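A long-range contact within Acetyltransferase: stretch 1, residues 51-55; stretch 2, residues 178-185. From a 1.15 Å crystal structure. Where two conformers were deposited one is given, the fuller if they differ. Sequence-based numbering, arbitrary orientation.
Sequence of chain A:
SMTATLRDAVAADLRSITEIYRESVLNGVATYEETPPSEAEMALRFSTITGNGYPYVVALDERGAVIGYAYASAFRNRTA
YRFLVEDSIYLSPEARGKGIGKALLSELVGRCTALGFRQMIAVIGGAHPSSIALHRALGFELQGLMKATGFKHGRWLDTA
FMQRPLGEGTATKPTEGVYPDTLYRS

Stretch 1, residues 51-55: GNGYP
Stretch 2 178-185: VYPDTLYR

Two loops that run with no regular hydrogen-bonded pairing of their backbones can still be fastened by a few long side chains, and tyrosine, with a hydroxyl at the end of a rigid ring, is well suited to the task. In this acetyltransferase, residues 51-55 and 178-185 stay well apart, the CA atoms of Asn52 and Leu183 lying 7.5 Å from each other and those of Gly53 and Pro180 8.5 Å, and together they bury 253 Å².

Stretch 1 leaves a helix through a Schellman motif: Asn52 (phi/psi -86/4) precedes Gly53 at 87/3, then Tyr54 (-79/152) and Pro55 (-78/143) continue in a polyproline-like conformation. Stretch 2 has a cis peptide before Pro180 and a type I turn from Pro180 to Leu183, closed by Leu183 N to Pro180 O at 3.0 Å; Tyr184 follows at 62/37.

Tyr179 points toward stretch 1 with chi1 t (-174°) and chi2 90°, so its OH reaches the helix end and donates to Asn52 O at 2.7 Å, the carbonyl lying at the ring edge. Tyr179 OH also sits 3.2 Å from Gly53 C. A CB on Gly53 would come within 2.7 Å of Tyr179 OH, and at 87/3 it would also be jammed against the carbonyl O of Asn52, which by itself calls for glycine.

The second link joins two tyrosines whose CA-to-CB bonds point sideways but whose ends converge. Tyr54 (m, chi2 -61°) and Tyr184 (m, chi2 -47°) meet tip to tip, Tyr184 OH to Tyr54 OH, in a 2.6 Å hydrogen bond, each hydroxyl near the plane of the other ring. Tyr54 is buried, so its hydroxyl gains a polar partner while its ring packs on Leu183. Leu183, mt and buried, points toward stretch 1: its CD1 lies 4.1 Å from Tyr54 CZ, and its CD2 3.6 Å from Asn52 O. Asn52, m with chi2 -44°, sets ND2 3.9 Å from Tyr184 OH, a contact without a hydrogen bond.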

# COMPACT_ATOMS: atom_id res chain seq x y z
N GLY A 51 15.33 4.91 -11.24
CA GLY A 51 16.00 6.02 -10.59
C GLY A 51 16.17 5.81 -9.11
O GLY A 51 17.10 6.38 -8.51
N ASN A 52 15.34 5.00 -8.49
CA ASN A 52 15.45 4.63 -7.10
C ASN A 52 16.37 3.44 -6.85
O ASN A 52 16.47 2.97 -5.73
CB ASN A 52 14.05 4.38 -6.51
CG ASN A 52 13.29 5.63 -6.21
OD1 ASN A 52 13.84 6.56 -5.65
ND2 ASN A 52 12.00 5.59 -6.45
N GLY A 53 17.01 2.94 -7.89
CA GLY A 53 17.97 1.86 -7.76
C GLY A 53 17.38 0.46 -7.79
O GLY A 53 18.12 -0.51 -7.65
N TYR A 54 16.08 0.34 -8.01
CA TYR A 54 15.44 -0.96 -8.03
C TYR A 54 15.68 -1.67 -9.36
O TYR A 54 15.76 -1.01 -10.40
CB TYR A 54 13.93 -0.77 -7.84
CG TYR A 54 13.50 -0.21 -6.53
CD1 TYR A 54 13.76 -0.85 -5.32
CD2 TYR A 54 12.76 0.95 -6.45
CE1 TYR A 54 13.30 -0.37 -4.12
CE2 TYR A 54 12.29 1.45 -5.24
CZ TYR A 54 12.55 0.78 -4.07
OH TYR A 54 12.05 1.28 -2.91
N PRO A 55 15.69 -2.99 -9.36
CA PRO A 55 15.89 -3.76 -10.58
C PRO A 55 14.61 -3.82 -11.41
O PRO A 55 13.50 -3.99 -10.88
CB PRO A 55 16.28 -5.14 -10.08
CG PRO A 55 15.57 -5.23 -8.72
CD PRO A 55 15.69 -3.85 -8.18
N VAL A 178 24.58 3.03 3.63
CA VAL A 178 24.78 2.36 2.36
C VAL A 178 23.42 1.90 1.87
O VAL A 178 22.53 1.53 2.67
CB VAL A 178 25.73 1.15 2.36
CG1 VAL A 178 27.08 1.47 3.01
CG2 VAL A 178 25.20 -0.00 3.10
N TYR A 179 23.24 1.98 0.56
CA TYR A 179 21.98 1.60 -0.06
C TYR A 179 21.58 0.23 0.45
O TYR A 179 22.41 -0.63 0.51
CB TYR A 179 22.18 1.57 -1.59
CG TYR A 179 20.89 1.33 -2.39
CD1 TYR A 179 20.13 2.39 -2.79
CD2 TYR A 179 20.48 0.06 -2.74
CE1 TYR A 179 18.96 2.22 -3.53
CE2 TYR A 179 19.30 -0.14 -3.44
CZ TYR A 179 18.55 0.94 -3.87
OH TYR A 179 17.41 0.70 -4.58
N PRO A 180 20.27 0.02 0.77
CA PRO A 180 19.12 0.93 0.57
C PRO A 180 18.80 1.79 1.79
O PRO A 180 17.74 2.43 1.82
CB PRO A 180 17.98 -0.05 0.24
CG PRO A 180 18.32 -1.23 1.13
CD PRO A 180 19.83 -1.34 1.08
N ASP A 181 19.70 1.87 2.78
CA ASP A 181 19.47 2.77 3.92
C ASP A 181 19.34 4.20 3.48
O ASP A 181 18.75 5.01 4.20
CB ASP A 181 20.65 2.66 4.90
CG ASP A 181 20.38 3.38 6.17
OD1 ASP A 181 19.35 3.14 6.82
OD2 ASP A 181 21.24 4.21 6.59
N THR A 182 19.92 4.53 2.34
CA THR A 182 19.91 5.87 1.79
C THR A 182 18.61 6.28 1.09
O THR A 182 18.47 7.42 0.67
CB THR A 182 21.07 6.02 0.82
OG1 THR A 182 20.98 4.93 -0.10
CG2 THR A 182 22.39 5.92 1.54
N LEU A 183 17.66 5.33 0.91
CA LEU A 183 16.38 5.66 0.27
C LEU A 183 15.47 6.37 1.23
O LEU A 183 15.35 6.05 2.41
CB LEU A 183 15.67 4.39 -0.20
CG LEU A 183 16.16 3.76 -1.48
CD1 LEU A 183 15.49 2.43 -1.66
CD2 LEU A 183 15.84 4.64 -2.65
N TYR A 184 14.72 7.30 0.67
CA TYR A 184 13.61 7.94 1.36
C TYR A 184 14.02 8.69 2.61
O TYR A 184 13.33 8.68 3.60
CB TYR A 184 12.45 6.95 1.66
CG TYR A 184 12.10 6.12 0.42
CD1 TYR A 184 11.94 6.69 -0.84
CD2 TYR A 184 11.92 4.77 0.52
CE1 TYR A 184 11.69 5.92 -1.96
CE2 TYR A 184 11.67 3.97 -0.58
CZ TYR A 184 11.59 4.56 -1.82
OH TYR A 184 11.36 3.83 -2.98
N ARG A 185 15.18 9.35 2.57
CA ARG A 185 15.73 10.09 3.70
C ARG A 185 15.65 11.58 3.35
O ARG A 185 15.67 11.95 2.18
CB ARG A 185 17.17 9.70 4.00
CG ARG A 185 17.39 8.22 4.04
CD ARG A 185 16.54 7.43 5.03
NE ARG A 185 16.70 7.81 6.43
CZ ARG A 185 17.64 7.31 7.19
NH1 ARG A 185 18.54 6.43 6.76
NH2 ARG A 185 17.67 7.67 8.47